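Local coordinates for conserved membrane protein (Chlamydia abortus, PDB 6GZU) that acts as the effector ChlaDUB, whose catalytic domain of the CE clan probably combines cysteine-protease (deubiquitinating) and acetyltransferase activities, at residues V140-R145 against A183-F187; A54-L59 against I100-P104; L105-P109 against F156-I162. Residue numbers count along the deposited sequence, not the author numbering.

Contact 1 of 3, residues V140-R145 against A183-F187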
# COMPACT_ATOMS: atom_id res chain seq x y z
N VAL A 140 -4.24 -4.63 -2.92
CA VAL A 140 -4.70 -5.59 -3.93
C VAL A 140 -4.82 -6.91 -3.21
O VAL A 140 -3.85 -7.42 -2.63
CB VAL A 140 -3.71 -5.67 -5.11
CG1 VAL A 140 -4.09 -6.84 -6.05
CG2 VAL A 140 -3.71 -4.34 -5.86
N ASN A 141 -6.03 -7.48 -3.23
CA ASN A 141 -6.29 -8.77 -2.59
C ASN A 141 -6.65 -9.75 -3.68
O ASN A 141 -7.74 -9.66 -4.29
CB ASN A 141 -7.39 -8.66 -1.52
CG ASN A 141 -7.60 -9.92 -0.73
OD1 ASN A 141 -7.54 -11.03 -1.27
ND2 ASN A 141 -7.87 -9.78 0.57
N LEU A 142 -5.73 -10.66 -4.00
CA LEU A 142 -5.97 -11.57 -5.12
C LEU A 142 -7.06 -12.61 -4.80
O LEU A 142 -7.77 -13.08 -5.71
CB LEU A 142 -4.66 -12.31 -5.50
CG LEU A 142 -3.45 -11.44 -5.95
CD1 LEU A 142 -2.25 -12.34 -6.22
CD2 LEU A 142 -3.80 -10.63 -7.21
N ASP A 143 -7.18 -12.99 -3.53
CA ASP A 143 -8.15 -14.01 -3.14
C ASP A 143 -9.56 -13.47 -3.24
O ASP A 143 -10.48 -14.17 -3.69
CB ASP A 143 -7.88 -14.50 -1.70
CG ASP A 143 -6.70 -15.45 -1.60
OD1 ASP A 143 -6.55 -16.36 -2.47
OD2 ASP A 143 -5.94 -15.31 -0.63
N ARG A 144 -9.73 -12.20 -2.89
CA ARG A 144 -11.06 -11.57 -2.87
C ARG A 144 -11.36 -10.81 -4.16
O ARG A 144 -12.49 -10.34 -4.36
CB ARG A 144 -11.23 -10.65 -1.65
CG ARG A 144 -11.40 -11.45 -0.36
CD ARG A 144 -11.30 -10.59 0.86
NE ARG A 144 -12.38 -9.62 0.95
CZ ARG A 144 -13.53 -9.81 1.61
NH1 ARG A 144 -13.79 -10.97 2.20
NH2 ARG A 144 -14.41 -8.83 1.68
N ARG A 145 -10.37 -10.75 -5.06
CA ARG A 145 -10.50 -10.02 -6.36
C ARG A 145 -10.99 -8.60 -6.09
O ARG A 145 -12.03 -8.14 -6.65
CB ARG A 145 -11.39 -10.75 -7.36
CG ARG A 145 -10.87 -12.13 -7.66
CD ARG A 145 -11.74 -12.77 -8.78
NE ARG A 145 -11.37 -12.36 -10.12
CZ ARG A 145 -12.06 -11.53 -10.87
NH1 ARG A 145 -13.11 -10.85 -10.39
NH2 ARG A 145 -11.65 -11.30 -12.13
N ALA A 183 -15.17 -15.81 -15.94
CA ALA A 183 -15.09 -14.56 -16.69
C ALA A 183 -13.89 -13.74 -16.24
O ALA A 183 -13.35 -13.93 -15.14
CB ALA A 183 -16.38 -13.74 -16.52
N LEU A 184 -13.45 -12.82 -17.08
CA LEU A 184 -12.35 -11.92 -16.77
C LEU A 184 -12.83 -10.56 -16.31
O LEU A 184 -12.39 -9.51 -16.81
CB LEU A 184 -11.44 -11.81 -17.99
CG LEU A 184 -10.98 -13.19 -18.44
CD1 LEU A 184 -10.07 -13.05 -19.65
CD2 LEU A 184 -10.25 -13.88 -17.27
N SER A 185 -13.76 -10.57 -15.35
CA SER A 185 -14.39 -9.34 -14.86
C SER A 185 -13.41 -8.51 -14.05
O SER A 185 -12.53 -9.04 -13.37
CB SER A 185 -15.58 -9.73 -13.98
OG SER A 185 -15.18 -10.52 -12.86
N PRO A 186 -13.56 -7.17 -14.05
CA PRO A 186 -12.66 -6.37 -13.22
C PRO A 186 -12.76 -6.74 -11.75
O PRO A 186 -13.84 -7.10 -11.28
CB PRO A 186 -13.19 -4.95 -13.43
CG PRO A 186 -13.77 -4.96 -14.80
CD PRO A 186 -14.39 -6.33 -14.93
N PHE A 187 -11.65 -6.63 -11.03
CA PHE A 187 -11.73 -6.71 -9.57
C PHE A 187 -12.69 -5.61 -9.10
O PHE A 187 -12.82 -4.53 -9.73
CB PHE A 187 -10.36 -6.44 -8.94
CG PHE A 187 -9.42 -7.61 -8.95
CD1 PHE A 187 -9.60 -8.69 -9.80
CD2 PHE A 187 -8.36 -7.63 -8.08
CE1 PHE A 187 -8.68 -9.73 -9.78
CE2 PHE A 187 -7.47 -8.66 -8.05
CZ PHE A 187 -7.64 -9.74 -8.90

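Contact 2 of 3, residues A54-L59 against I100-P104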
# COMPACT_ATOMS: atom_id res chain seq x y z
N ALA A 54 3.66 -0.07 -10.41
CA ALA A 54 4.24 -0.79 -9.28
C ALA A 54 3.54 -2.12 -9.02
O ALA A 54 4.18 -3.19 -8.83
CB ALA A 54 4.23 0.08 -8.00
N VAL A 55 2.21 -2.10 -9.04
CA VAL A 55 1.44 -3.32 -8.86
C VAL A 55 1.73 -4.32 -9.97
O VAL A 55 1.96 -5.52 -9.69
CB VAL A 55 -0.08 -2.96 -8.85
CG1 VAL A 55 -0.92 -4.23 -8.93
CG2 VAL A 55 -0.44 -2.15 -7.59
N LEU A 56 1.68 -3.88 -11.22
CA LEU A 56 1.96 -4.80 -12.32
C LEU A 56 3.35 -5.39 -12.25
O LEU A 56 3.51 -6.61 -12.43
CB LEU A 56 1.77 -4.11 -13.67
CG LEU A 56 0.35 -3.63 -13.94
CD1 LEU A 56 0.26 -2.75 -15.22
CD2 LEU A 56 -0.55 -4.85 -14.11
N LYS A 57 4.35 -4.59 -11.90
CA LYS A 57 5.71 -5.15 -11.78
C LYS A 57 5.77 -6.14 -10.62
O LYS A 57 6.40 -7.20 -10.73
CB LYS A 57 6.77 -4.05 -11.58
CG LYS A 57 7.08 -3.25 -12.87
CD LYS A 57 8.01 -2.06 -12.58
CE LYS A 57 9.38 -2.54 -12.07
NZ LYS A 57 10.04 -3.50 -13.03
N ASP A 58 5.11 -5.84 -9.50
CA ASP A 58 5.21 -6.77 -8.35
C ASP A 58 4.51 -8.10 -8.60
O ASP A 58 4.89 -9.12 -8.04
CB ASP A 58 4.68 -6.10 -7.07
CG ASP A 58 5.60 -5.05 -6.55
OD1 ASP A 58 6.82 -5.20 -6.77
OD2 ASP A 58 5.15 -4.11 -5.90
N LEU A 59 3.52 -8.11 -9.51
CA LEU A 59 2.86 -9.36 -9.91
C LEU A 59 3.50 -9.98 -11.15
O LEU A 59 2.95 -10.92 -11.74
CB LEU A 59 1.38 -9.09 -10.21
CG LEU A 59 0.65 -8.65 -8.92
CD1 LEU A 59 -0.76 -8.12 -9.28
CD2 LEU A 59 0.58 -9.85 -8.03
N ILE A 100 -1.91 -10.73 -0.67
CA ILE A 100 -2.38 -9.40 -0.35
C ILE A 100 -1.20 -8.46 -0.51
O ILE A 100 -0.11 -8.69 0.08
CB ILE A 100 -2.94 -9.32 1.09
CG1 ILE A 100 -4.10 -10.31 1.25
CG2 ILE A 100 -3.36 -7.85 1.40
CD1 ILE A 100 -4.67 -10.40 2.61
N TYR A 101 -1.39 -7.41 -1.32
CA TYR A 101 -0.32 -6.47 -1.66
C TYR A 101 -0.75 -5.10 -1.20
O TYR A 101 -1.75 -4.57 -1.68
CB TYR A 101 -0.10 -6.47 -3.19
CG TYR A 101 0.48 -7.77 -3.72
CD1 TYR A 101 -0.26 -8.95 -3.68
CD2 TYR A 101 1.76 -7.80 -4.32
CE1 TYR A 101 0.31 -10.15 -4.17
CE2 TYR A 101 2.31 -8.97 -4.83
CZ TYR A 101 1.58 -10.14 -4.74
OH TYR A 101 2.13 -11.33 -5.20
N ALA A 102 -0.01 -4.49 -0.27
CA ALA A 102 -0.45 -3.23 0.31
C ALA A 102 0.54 -2.10 0.07
O ALA A 102 1.70 -2.21 0.53
CB ALA A 102 -0.76 -3.39 1.79
N TYR A 103 0.11 -1.01 -0.58
CA TYR A 103 1.00 0.03 -1.04
C TYR A 103 0.69 1.36 -0.40
O TYR A 103 -0.37 1.96 -0.64
CB TYR A 103 0.78 0.26 -2.55
CG TYR A 103 1.18 -0.93 -3.40
CD1 TYR A 103 0.31 -2.02 -3.57
CD2 TYR A 103 2.45 -0.99 -3.95
CE1 TYR A 103 0.72 -3.13 -4.32
CE2 TYR A 103 2.89 -2.09 -4.68
CZ TYR A 103 2.04 -3.17 -4.84
OH TYR A 103 2.49 -4.24 -5.58
N PRO A 104 1.65 1.89 0.36
CA PRO A 104 1.52 3.29 0.82
C PRO A 104 1.58 4.20 -0.40
O PRO A 104 2.45 4.03 -1.29
CB PRO A 104 2.77 3.48 1.70
CG PRO A 104 3.11 2.04 2.15
CD PRO A 104 2.80 1.18 0.96
O HOH W 1 4.33 -11.29 -6.57

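Contact 3 of 3, residues L105-P109 against F156-I162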
# COMPACT_ATOMS: atom_id res chain seq x y z
N LEU A 105 0.67 5.16 -0.48
CA LEU A 105 0.54 6.02 -1.64
C LEU A 105 0.58 7.47 -1.15
O LEU A 105 -0.26 7.85 -0.33
CB LEU A 105 -0.75 5.68 -2.43
CG LEU A 105 -0.89 6.26 -3.84
CD1 LEU A 105 -1.89 5.55 -4.71
CD2 LEU A 105 -1.45 7.69 -3.66
N TRP A 106 1.53 8.23 -1.68
CA TRP A 106 1.83 9.61 -1.30
C TRP A 106 1.16 10.56 -2.29
O TRP A 106 1.17 10.31 -3.48
CB TRP A 106 3.33 9.82 -1.38
CG TRP A 106 3.79 11.12 -0.84
CD1 TRP A 106 4.21 11.37 0.43
CD2 TRP A 106 3.92 12.37 -1.56
NE1 TRP A 106 4.58 12.69 0.57
CE2 TRP A 106 4.42 13.33 -0.64
CE3 TRP A 106 3.66 12.78 -2.88
CZ2 TRP A 106 4.66 14.65 -0.99
CZ3 TRP A 106 3.89 14.12 -3.23
CH2 TRP A 106 4.39 15.02 -2.30
N HIS A 107 0.55 11.64 -1.78
CA HIS A 107 -0.11 12.62 -2.64
C HIS A 107 0.05 14.04 -2.16
O HIS A 107 0.07 14.29 -0.97
CB HIS A 107 -1.62 12.33 -2.73
CG HIS A 107 -2.31 13.14 -3.77
ND1 HIS A 107 -2.07 12.96 -5.12
CD2 HIS A 107 -3.23 14.14 -3.67
CE1 HIS A 107 -2.82 13.82 -5.81
NE2 HIS A 107 -3.54 14.54 -4.96
N HIS A 108 0.11 14.96 -3.12
CA HIS A 108 0.02 16.38 -2.83
C HIS A 108 -0.83 16.98 -3.94
O HIS A 108 -0.60 16.70 -5.12
CB HIS A 108 1.39 17.04 -2.84
CG HIS A 108 1.37 18.42 -2.27
ND1 HIS A 108 0.88 19.51 -2.97
CD2 HIS A 108 1.75 18.89 -1.06
CE1 HIS A 108 0.98 20.59 -2.22
NE2 HIS A 108 1.51 20.25 -1.05
N PRO A 109 -1.81 17.82 -3.57
CA PRO A 109 -2.73 18.37 -4.58
C PRO A 109 -2.11 19.35 -5.58
O PRO A 109 -2.76 19.63 -6.61
CB PRO A 109 -3.81 19.09 -3.74
CG PRO A 109 -3.63 18.55 -2.31
CD PRO A 109 -2.18 18.20 -2.19
N PHE A 156 -9.37 13.19 -0.13
CA PHE A 156 -8.24 14.07 -0.32
C PHE A 156 -7.68 14.06 -1.74
O PHE A 156 -7.28 15.11 -2.24
CB PHE A 156 -7.14 13.68 0.65
CG PHE A 156 -6.00 14.68 0.74
CD1 PHE A 156 -4.93 14.59 -0.16
CD2 PHE A 156 -5.98 15.68 1.69
CE1 PHE A 156 -3.87 15.47 -0.10
CE2 PHE A 156 -4.93 16.55 1.75
CZ PHE A 156 -3.87 16.48 0.85
N ILE A 157 -7.64 12.89 -2.37
CA ILE A 157 -7.15 12.82 -3.72
C ILE A 157 -8.29 12.99 -4.72
O ILE A 157 -9.32 12.29 -4.66
CB ILE A 157 -6.44 11.47 -4.02
CG1 ILE A 157 -5.44 11.13 -2.91
CG2 ILE A 157 -5.76 11.52 -5.41
CD1 ILE A 157 -4.60 9.88 -3.29
N ASN A 158 -8.16 13.95 -5.64
CA ASN A 158 -9.23 14.16 -6.60
C ASN A 158 -9.56 12.88 -7.33
O ASN A 158 -8.66 12.12 -7.71
CB ASN A 158 -8.83 15.19 -7.64
CG ASN A 158 -10.02 15.75 -8.37
OD1 ASN A 158 -10.64 15.10 -9.20
ND2 ASN A 158 -10.38 16.96 -8.01
N ASN A 159 -10.86 12.59 -7.52
CA ASN A 159 -11.26 11.37 -8.21
C ASN A 159 -10.63 11.25 -9.59
O ASN A 159 -10.36 10.13 -10.07
CB ASN A 159 -12.77 11.32 -8.43
CG ASN A 159 -13.55 10.97 -7.21
OD1 ASN A 159 -13.00 10.51 -6.23
ND2 ASN A 159 -14.86 11.19 -7.25
N ARG A 160 -10.41 12.39 -10.24
CA ARG A 160 -9.79 12.43 -11.57
C ARG A 160 -8.39 11.83 -11.60
O ARG A 160 -7.92 11.38 -12.69
CB ARG A 160 -9.78 13.87 -12.13
CG ARG A 160 -11.17 14.41 -12.45
CD ARG A 160 -11.16 15.89 -12.91
N LEU A 161 -7.73 11.79 -10.44
CA LEU A 161 -6.39 11.25 -10.36
C LEU A 161 -6.35 9.84 -9.80
O LEU A 161 -5.59 8.99 -10.30
CB LEU A 161 -5.52 12.17 -9.51
CG LEU A 161 -5.24 13.53 -10.09
CD1 LEU A 161 -4.26 14.27 -9.19
CD2 LEU A 161 -4.72 13.47 -11.52
N ILE A 162 -7.12 9.57 -8.75
CA ILE A 162 -7.05 8.27 -8.10
C ILE A 162 -7.93 7.25 -8.80
O ILE A 162 -7.50 6.10 -8.96
CB ILE A 162 -7.36 8.31 -6.55
CG1 ILE A 162 -7.07 6.95 -5.89
CG2 ILE A 162 -8.80 8.77 -6.24
CD1 ILE A 162 -5.65 6.48 -6.06
O HOH W 2 -5.87 15.95 -5.69

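Contact 1 of 3, residues V140-R145 against A183-F187
The turn of a beta hairpin can dock onto a loop elsewhere in its domain, and residues 140-145, which lead from strand 134-141 toward strand 146-150, do so against the loop 183-187. An Asx motif starts the turn: OD1 of Asn-141 accepts from N of Arg-144 at 3.0 Å, while its ND2 is held by the hydroxyl of Tyr-215. Arg-145 then takes left-handed backbone angles (52/56), and its CA sits squarely on the aromatic face of Phe-187, 3.5 Å from the ring centroid and 5° off the ring normal, a close CH-pi contact. Apolar neighbours meet the edge of the same ring, with Val-140 CG1 4.3 Å and Leu-142 CD2 4.2 Å from Phe-187 CE2.

In the central sheet of this Ulp1-like catalytic domain, residues 183-187 run directly into strand 188-191, which lies parallel to 146-150, so the hairpin turn closes over the entrance of an outermost strand. From there the Arg-145 side chain reaches back along the incoming loop. Its guanidinium has CE1 of Phe-187 over one face, and at its edge NH2 donates to the backbone O of Ser-185 at 2.7 Å. NH1 adds a weak bond to OG of Ser-185 at 3.2 Å, a hydroxyl whose stronger partner is Asp-179, and NH2 also reaches the carbonyl of Tyr-177. The Phe-187 side chain also packs against Ala-170 and Leu-173 of helix 159-174.

Contact 2 of 3, residues A54-L59 against I100-P104
Alternate residues of a beta strand point the same way, and the CA-to-CB bonds of Tyr-101 and Tyr-103 both point toward residues 54-59. With chi1 in m (-68° and -66°), both rings lie against that segment. The t rotamer of Val-55 lays its CG2 over the face of the Tyr-103 ring, 4.0 Å from the centroid. Leu-59, just past the helix, with chi1 m and chi2 t, sets CD2 over the face of the Tyr-101 ring, 3.9 Å from its centroid. Asp-58, with chi1 at m, brings OD2 within 2.7 Å of Tyr-103 OH, which donates the hydrogen bond. Its OD1 is hydrogen-bonded to NE2 of the zinc ligand His-80. Tyr-101 OH instead donates to water 1 (2.6 Å), which donates to O of Asp-58 (2.7 Å). The axes of helix 54-58 and strand 100-104 approach to 10.5 Å, with 145° between their N-to-C directions. Around them, Phe-38 of strand 37-38 stacks on Tyr-101, while Val-55 and Leu-59 reach Ile-169 and Leu-173 of helix 159-174.

Contact 3 of 3, residues L105-P109 against F156-I162
Side chains from a strand end can plug the hollows of a loop that leads into a helix. The principal knob is the imidazole of His-107, which enters a recess formed by three residues: Ile-157 lays its CG2 over the ring face, 3.8 Å from the centroid, while Leu-161 CD1 (3.7 Å from His-107 CE1) and Phe-156 CE1 (3.9 Å from His-107 CD2) close on the ring edge. Two residues earlier, Leu-105 fills a second hollow, its CD2 3.9 Å from Ile-157 CD1 and its CD1 4.1 Å from Ile-162 CD1. At the surface, Pro-109 CG leans on Phe-156 CZ at 3.8 Å. The Phe-156 ring also meets His-134 of a possible Cys-His-Asp triad. Asn-158 caps helix 159-174, its OD1 accepting from Arg-160 N at 2.9 Å. Water 2 links His-107 NE2 (2.8 Å) with Asn-158 N (3.0 Å), from which it accepts. The direct contacts are van der Waals, one of them CH-pi, suggesting a fit that relies mainly on shape, the water serving the imidazole's NE2.

All three contacts involve the central mixed sheet, and contacts 2 and 3 share strand 100-107: contact 2 takes residues 100-104 and contact 3 the strand's end from 105; their centres lie about 18 Å apart. Contact 1 joins the end of the next strand, 134-141, to the loop before strand 188-191; its centre is about 14 Å from that of contact 2, and they touch where Val-140 O meets Tyr-101 N at 2.8 Å, probably hydrogen-bonded. Contacts 1 and 3 are about 23 Å apart between centres. Along the chain, contact 2 closes before the others open; contacts 1 and 3 interleave. Strand 100-107 thus runs from zinc-side helix 51-58 (contact 2) to the neighbourhood of the possible triad (contact 3).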